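Long-range contact in oxidoreductase, Gfo/Idh/MocA family (Pseudomonas syringae pv. tomato, PDB 3DTY), which probably acts as an NAD(P)-dependent oxidoreductase of unassigned substrate and binds magnesium: residues V41-A46 against S65-A70. Sequence-based numbering, arbitrary orientation.
Sequences VLVAGA and SERCYA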
loop_
_atom_site.group_PDB
_atom_site.type_symbol
_atom_site.label_atom_id
_atom_site.label_comp_id
_atom_site.label_asym_id
_atom_site.label_seq_id
_atom_site.Cartn_x
_atom_site.Cartn_y
_atom_site.Cartn_z
ATOM N N VAL A 41 11.487 33.208 -20.646
ATOM C CA VAL A 41 12.673 33.071 -21.472
ATOM C C VAL A 41 13.820 33.697 -20.684
ATOM O O VAL A 41 13.755 34.866 -20.285
ATOM C CB VAL A 41 12.521 33.762 -22.852
ATOM C CG1 VAL A 41 12.105 35.216 -22.678
ATOM C CG2 VAL A 41 13.841 33.670 -23.617
ATOM N N LEU A 42 14.856 32.901 -20.449
ATOM C CA LEU A 42 16.016 33.347 -19.689
ATOM C C LEU A 42 16.944 34.190 -20.554
ATOM O O LEU A 42 17.592 33.666 -21.458
ATOM C CB LEU A 42 16.769 32.129 -19.155
ATOM C CG LEU A 42 17.984 32.430 -18.290
ATOM C CD1 LEU A 42 17.519 33.088 -17.003
ATOM C CD2 LEU A 42 18.755 31.145 -18.006
ATOM N N VAL A 43 17.019 35.488 -20.277
ATOM C CA VAL A 43 17.873 36.365 -21.078
ATOM C C VAL A 43 18.989 37.045 -20.295
ATOM O O VAL A 43 19.845 37.716 -20.875
ATOM C CB VAL A 43 17.036 37.451 -21.784
ATOM C CG1 VAL A 43 16.015 36.794 -22.695
ATOM C CG2 VAL A 43 16.344 38.336 -20.759
ATOM N N ALA A 44 18.989 36.875 -18.982
ATOM C CA ALA A 44 20.022 37.481 -18.155
ATOM C C ALA A 44 20.132 36.743 -16.833
ATOM O O ALA A 44 19.293 35.897 -16.511
ATOM C CB ALA A 44 19.706 38.953 -17.912
ATOM N N GLY A 45 21.175 37.060 -16.074
ATOM C CA GLY A 45 21.357 36.425 -14.785
ATOM C C GLY A 45 22.612 36.833 -14.038
ATOM O O GLY A 45 23.565 37.372 -14.608
ATOM N N ALA A 46 22.578 36.595 -12.733
ATOM C CA ALA A 46 23.694 36.859 -11.833
ATOM C C ALA A 46 23.827 35.497 -11.166
ATOM O O ALA A 46 23.534 35.324 -9.982
ATOM C CB ALA A 46 23.325 37.929 -10.817
ATOM N N SER A 65 26.421 36.913 -23.252
ATOM C CA SER A 65 27.578 37.077 -22.372
ATOM C C SER A 65 27.561 38.407 -21.621
ATOM O O SER A 65 27.950 38.479 -20.458
ATOM C CB SER A 65 28.870 36.967 -23.177
ATOM O OG SER A 65 28.872 37.915 -24.227
ATOM N N GLU A 66 27.099 39.458 -22.286
ATOM C CA GLU A 66 27.040 40.770 -21.658
ATOM C C GLU A 66 25.888 40.875 -20.660
ATOM O O GLU A 66 25.756 41.877 -19.959
ATOM C CB GLU A 66 26.912 41.860 -22.729
ATOM C CG GLU A 66 28.044 41.836 -23.754
ATOM C CD GLU A 66 29.425 41.840 -23.106
ATOM O OE1 GLU A 66 29.799 42.862 -22.493
ATOM O OE2 GLU A 66 30.134 40.816 -23.202
ATOM N N ARG A 67 25.056 39.838 -20.589
ATOM C CA ARG A 67 23.934 39.853 -19.662
ATOM C C ARG A 67 24.126 38.860 -18.518
ATOM O O ARG A 67 23.193 38.559 -17.772
ATOM C CB ARG A 67 22.620 39.616 -20.416
ATOM C CG ARG A 67 22.345 40.712 -21.448
ATOM C CD ARG A 67 21.009 40.565 -22.168
ATOM N NE ARG A 67 19.890 41.133 -21.423
ATOM C CZ ARG A 67 18.663 41.280 -21.919
ATOM N NH1 ARG A 67 18.390 40.902 -23.163
ATOM N NH2 ARG A 67 17.699 41.795 -21.172
ATOM N N CYS A 68 25.350 38.354 -18.398
ATOM C CA CYS A 68 25.728 37.462 -17.312
ATOM C C CYS A 68 26.433 38.407 -16.345
ATOM O O CYS A 68 27.662 38.513 -16.339
ATOM C CB CYS A 68 26.714 36.401 -17.781
ATOM S SG CYS A 68 26.006 35.194 -18.895
ATOM N N TYR A 69 25.632 39.103 -15.546
ATOM C CA TYR A 69 26.111 40.080 -14.584
ATOM C C TYR A 69 26.906 39.500 -13.420
ATOM O O TYR A 69 26.745 38.336 -13.048
ATOM C CB TYR A 69 24.916 40.884 -14.079
ATOM C CG TYR A 69 24.207 41.596 -15.206
ATOM C CD1 TYR A 69 24.704 42.797 -15.720
ATOM C CD2 TYR A 69 23.065 41.048 -15.792
ATOM C CE1 TYR A 69 24.080 43.434 -16.789
ATOM C CE2 TYR A 69 22.431 41.675 -16.859
ATOM C CZ TYR A 69 22.942 42.869 -17.351
ATOM O OH TYR A 69 22.300 43.510 -18.383
ATOM N N ALA A 70 27.768 40.333 -12.850
ATOM C CA ALA A 70 28.614 39.923 -11.739
ATOM C C ALA A 70 27.832 39.864 -10.432
ATOM O O ALA A 70 28.151 39.067 -9.548
ATOM C CB ALA A 70 29.793 40.885 -11.608
HETATM O O HOH W 1 26.121 35.906 -14.151
#
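The guanidinium of R67 has V43 over one face. CG2 of V43 sits 3.6 Å above its plane, displaced from the centre of the group, and V43 O lies over the same face. The Y69 ring meets A44 at its edge: CB of A44 lies near the ring plane, 4.0 Å from CE2 of Y69. The side chains of V43 and R67 extend alongside each other in one direction. CG of R67 is anti to its carbonyl carbon, and a bend at chi3 (84°) turns the guanidinium over V43. The R67 chain passes close to the V43 carbonyl, with R67 CD 3.3 Å from V43 O. CB of A44 also touches CB of R67.

The backbones join in a single bridge between G45 and C68. G45 N donates to R67 O at 3.0 Å, with an angle of 154° at the hydrogen. Y69 N returns a weak bond to G45 O, 2.9 Å long but bent to 125°. A water oxygen lies 3.0 Å from G45 O and 2.7 Å from Y69 O, close enough to bridge the two carbonyls.

Strand 40-46 is an outer strand of the parallel sheet in the Rossmann-fold domain. Its partner is the loop between helices 51-60 and 72-79, which is tied to the strand edge away from the magnesium site. One good backbone bond holds it, helped by the weak one and the water. E79 pairs with NH2 of R67 and hydrogen-bonds to Y69 OH, while D84 pairs with R67 NH1. Two acids thus meet the buried arginine charge, which probably keeps it ionised.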